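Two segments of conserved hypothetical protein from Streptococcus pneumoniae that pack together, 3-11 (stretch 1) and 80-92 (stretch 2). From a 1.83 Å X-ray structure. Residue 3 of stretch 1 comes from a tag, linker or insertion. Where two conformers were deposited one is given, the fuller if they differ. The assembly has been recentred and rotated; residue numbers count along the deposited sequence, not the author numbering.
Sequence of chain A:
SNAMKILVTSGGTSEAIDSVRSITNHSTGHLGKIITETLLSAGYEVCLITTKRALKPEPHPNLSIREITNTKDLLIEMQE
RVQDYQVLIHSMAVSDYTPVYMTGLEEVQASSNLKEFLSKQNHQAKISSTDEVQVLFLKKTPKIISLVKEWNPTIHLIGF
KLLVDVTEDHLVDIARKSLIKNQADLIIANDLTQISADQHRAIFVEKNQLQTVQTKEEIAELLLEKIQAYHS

Stretch 1 (3-11) AMKILVTSG
Stretch 2 (80-92) ERVQDYQVLIHSM

A strand of stretch 1 running through Ile6 to Thr9 lies parallel to strand 87-90 of stretch 2, their axes 4.7 Å apart and inclined by 16°. The register pairs Ile6 with Val87, Leu7 with Leu88, Val8 with Ile89 and Thr9 with His90, at CA-CA separations of 4.7 to 5.0 Å. Phi/psi is -112/127 at Ile6, -100/130 at Leu7 and -128/140 at Val8, and the odd residues of stretch 1 carry the ladder: Leu7 N donates to Val87 O (2.8 Å), Ile89 N to Leu7 O (2.8 Å) and Thr9 N to Ile89 O (2.9 Å).

Leu7 (chi1 t, chi2 p) is the main bump. Leu7 fills a hollow formed by Val82, Tyr85 and Leu88: Leu7 CD2 lies 3.8 Å from Val82 CG2, CB 3.7 Å from Tyr85 CG, and CG 3.9 Å from Leu88 CD1, while CD1 sits over one face of the Tyr85 ring (chi1 m, chi2 81°). A helix arriving at Glu80 and Arg81, and the helical-phi/psi residues 82-84, lead into this pocket, with Asp84 N bonding Arg81 O at 2.8 Å. On the other face of the sheet, Ile6 (m, m) lays CD1 3.7 Å from Val87 CB and CG2 4.0 Å from Ile89 CD1 (Ile89 m, t).

Before the ladder, Gln86 (m, p; phi/psi -100/-16) folds its side chain against the chain at Lys5. Lys5 N donates to Gln86 OE1 (2.7 Å), and Gln86 N returns a bond to Lys5 O (2.9 Å), so the amide oxygen substitutes for a strand carbonyl. Lys5 (m, t, t, t) rests CB 3.5 Å from Tyr85 CD2, then its extended end leads away.

Beyond the ladder, Ser91 (p; -111/-5) grips Thr9 O through N (3.1 Å) and OG (2.6 Å). Met92 (t, t, m) lies close against stretch 1, its CA 3.8 Å from Ser10 CA, and places its CE 3.3 Å from Ser10 O. Gly11, at 98/-146, adopts a backbone suited to glycine; water 3 links its N to Ser91 O.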

# COMPACT_ATOMS: atom_id res chain seq x y z
N ALA A 3 20.48 3.95 30.95
CA ALA A 3 21.75 3.91 30.14
C ALA A 3 21.63 3.06 28.86
O ALA A 3 22.46 3.19 27.94
CB ALA A 3 22.92 3.41 31.00
N MSE A 4 20.62 2.20 28.79
CA MSE A 4 20.51 1.39 27.58
C MSE A 4 19.46 1.94 26.60
O MSE A 4 18.36 2.32 26.99
CB MSE A 4 20.45 -0.12 27.88
CG MSE A 4 19.15 -0.85 27.93
SE MSE A 4 19.55 -2.74 28.38
CE MSE A 4 21.41 -2.84 28.17
N LYS A 5 19.88 2.05 25.35
CA LYS A 5 19.11 2.69 24.30
C LYS A 5 18.43 1.57 23.53
O LYS A 5 19.06 0.53 23.25
CB LYS A 5 20.03 3.46 23.37
CG LYS A 5 20.74 4.67 24.01
CD LYS A 5 21.58 5.37 22.95
CE LYS A 5 22.33 6.57 23.51
NZ LYS A 5 23.14 7.22 22.43
N ILE A 6 17.16 1.76 23.21
CA ILE A 6 16.36 0.71 22.58
C ILE A 6 16.00 1.06 21.14
O ILE A 6 15.45 2.12 20.87
CB ILE A 6 15.04 0.47 23.36
CG1 ILE A 6 15.25 0.53 24.89
CG2 ILE A 6 14.38 -0.84 22.91
CD1 ILE A 6 15.99 -0.61 25.48
N LEU A 7 16.30 0.14 20.21
CA LEU A 7 15.90 0.28 18.83
C LEU A 7 14.66 -0.58 18.61
O LEU A 7 14.61 -1.75 19.02
CB LEU A 7 17.07 -0.20 17.92
CG LEU A 7 16.97 -0.05 16.39
CD1 LEU A 7 16.84 1.43 15.97
CD2 LEU A 7 18.21 -0.69 15.80
N VAL A 8 13.64 0.00 18.01
CA VAL A 8 12.38 -0.69 17.81
C VAL A 8 12.01 -0.58 16.36
O VAL A 8 12.22 0.49 15.73
CB VAL A 8 11.23 -0.12 18.73
CG1 VAL A 8 9.92 -0.85 18.47
CG2 VAL A 8 11.61 -0.15 20.25
N THR A 9 11.47 -1.66 15.78
CA THR A 9 10.88 -1.54 14.46
C THR A 9 9.40 -1.86 14.52
O THR A 9 8.95 -2.71 15.33
CB THR A 9 11.54 -2.46 13.37
OG1 THR A 9 11.18 -3.83 13.61
CG2 THR A 9 13.10 -2.33 13.36
N SER A 10 8.62 -1.18 13.70
CA SER A 10 7.21 -1.52 13.57
C SER A 10 6.65 -1.21 12.19
O SER A 10 7.25 -0.47 11.40
CB SER A 10 6.39 -0.75 14.63
OG SER A 10 6.21 0.59 14.19
N GLY A 11 5.48 -1.76 11.90
CA GLY A 11 4.81 -1.44 10.65
C GLY A 11 5.08 -2.54 9.64
O GLY A 11 5.14 -3.71 9.99
N GLU A 80 23.36 0.69 9.79
CA GLU A 80 23.80 1.97 10.33
C GLU A 80 23.60 2.11 11.84
O GLU A 80 24.44 2.68 12.52
CB GLU A 80 23.13 3.14 9.59
CG GLU A 80 23.98 3.72 8.45
CD GLU A 80 23.20 4.51 7.38
OE1 GLU A 80 22.08 5.00 7.65
OE2 GLU A 80 23.73 4.65 6.25
N ARG A 81 22.47 1.60 12.37
CA ARG A 81 22.10 1.86 13.78
C ARG A 81 22.38 0.79 14.81
O ARG A 81 22.54 1.11 15.99
CB ARG A 81 20.63 2.26 13.90
CG ARG A 81 20.32 3.53 13.14
CD ARG A 81 18.89 3.95 13.36
NE ARG A 81 18.48 4.84 12.27
CZ ARG A 81 18.43 6.16 12.37
NH1 ARG A 81 18.04 6.88 11.33
NH2 ARG A 81 18.76 6.76 13.51
N VAL A 82 22.42 -0.47 14.39
CA VAL A 82 22.42 -1.54 15.39
C VAL A 82 23.60 -1.44 16.36
O VAL A 82 23.45 -1.75 17.54
CB VAL A 82 22.27 -2.91 14.73
CG1 VAL A 82 22.75 -4.01 15.62
CG2 VAL A 82 20.80 -3.13 14.36
N GLN A 83 24.75 -0.99 15.85
CA GLN A 83 25.95 -0.84 16.68
C GLN A 83 25.75 0.15 17.83
O GLN A 83 26.50 0.13 18.81
CB GLN A 83 27.12 -0.38 15.80
CG GLN A 83 26.89 1.02 15.18
CD GLN A 83 27.88 1.40 14.11
OE1 GLN A 83 29.07 1.05 14.18
NE2 GLN A 83 27.41 2.17 13.12
N ASP A 84 24.75 1.02 17.71
CA ASP A 84 24.55 2.13 18.64
C ASP A 84 23.51 1.87 19.73
O ASP A 84 23.35 2.71 20.64
CB ASP A 84 24.15 3.38 17.86
CG ASP A 84 25.29 3.97 17.06
OD1 ASP A 84 26.48 3.83 17.45
OD2 ASP A 84 24.99 4.58 16.02
N TYR A 85 22.80 0.75 19.62
CA TYR A 85 21.70 0.41 20.56
C TYR A 85 22.03 -0.86 21.31
O TYR A 85 22.79 -1.69 20.84
CB TYR A 85 20.34 0.33 19.80
CG TYR A 85 19.95 1.73 19.33
CD1 TYR A 85 20.50 2.26 18.17
CD2 TYR A 85 19.12 2.53 20.11
CE1 TYR A 85 20.21 3.57 17.77
CE2 TYR A 85 18.83 3.86 19.73
CZ TYR A 85 19.38 4.36 18.56
OH TYR A 85 19.12 5.68 18.17
N GLN A 86 21.44 -1.00 22.50
CA GLN A 86 21.71 -2.15 23.37
C GLN A 86 20.61 -3.23 23.29
O GLN A 86 20.80 -4.40 23.70
CB GLN A 86 21.86 -1.69 24.80
CG GLN A 86 23.15 -0.89 25.08
CD GLN A 86 23.17 0.43 24.36
OE1 GLN A 86 22.30 1.28 24.56
NE2 GLN A 86 24.16 0.62 23.48
N VAL A 87 19.47 -2.84 22.74
CA VAL A 87 18.35 -3.77 22.53
C VAL A 87 17.72 -3.46 21.19
O VAL A 87 17.58 -2.29 20.83
CB VAL A 87 17.27 -3.60 23.64
CG1 VAL A 87 16.06 -4.54 23.38
CG2 VAL A 87 17.89 -3.83 25.01
N LEU A 88 17.34 -4.52 20.47
CA LEU A 88 16.51 -4.39 19.25
C LEU A 88 15.21 -5.19 19.44
O LEU A 88 15.24 -6.39 19.69
CB LEU A 88 17.27 -4.88 17.99
CG LEU A 88 16.40 -5.06 16.73
CD1 LEU A 88 15.71 -3.72 16.32
CD2 LEU A 88 17.25 -5.60 15.59
N ILE A 89 14.07 -4.51 19.31
CA ILE A 89 12.78 -5.15 19.32
C ILE A 89 12.24 -5.05 17.93
O ILE A 89 11.77 -4.00 17.50
CB ILE A 89 11.81 -4.50 20.36
CG1 ILE A 89 12.41 -4.56 21.74
CG2 ILE A 89 10.42 -5.18 20.27
CD1 ILE A 89 11.59 -3.73 22.80
N HIS A 90 12.36 -6.16 17.20
CA HIS A 90 12.02 -6.17 15.79
C HIS A 90 10.59 -6.64 15.58
O HIS A 90 10.32 -7.86 15.54
CB HIS A 90 13.01 -7.04 15.00
CG HIS A 90 12.74 -7.01 13.53
ND1 HIS A 90 12.64 -8.15 12.75
CD2 HIS A 90 12.48 -5.97 12.71
CE1 HIS A 90 12.38 -7.80 11.50
NE2 HIS A 90 12.27 -6.48 11.45
N SER A 91 9.66 -5.70 15.45
CA SER A 91 8.28 -6.08 15.23
C SER A 91 7.71 -5.76 13.86
O SER A 91 6.55 -6.11 13.55
CB SER A 91 7.38 -5.53 16.35
OG SER A 91 6.96 -4.21 16.07
N MSE A 92 8.49 -5.06 13.03
CA MSE A 92 8.03 -4.72 11.67
C MSE A 92 7.79 -6.02 10.87
O MSE A 92 8.53 -6.99 11.02
CB MSE A 92 9.09 -3.86 10.96
CG MSE A 92 8.65 -3.40 9.56
SE MSE A 92 10.11 -2.43 8.70
CE MSE A 92 10.13 -0.84 9.88
O HOH W 1 24.34 3.33 25.63
O HOH W 2 24.98 4.71 21.36
O HOH W 3 4.42 -4.22 12.91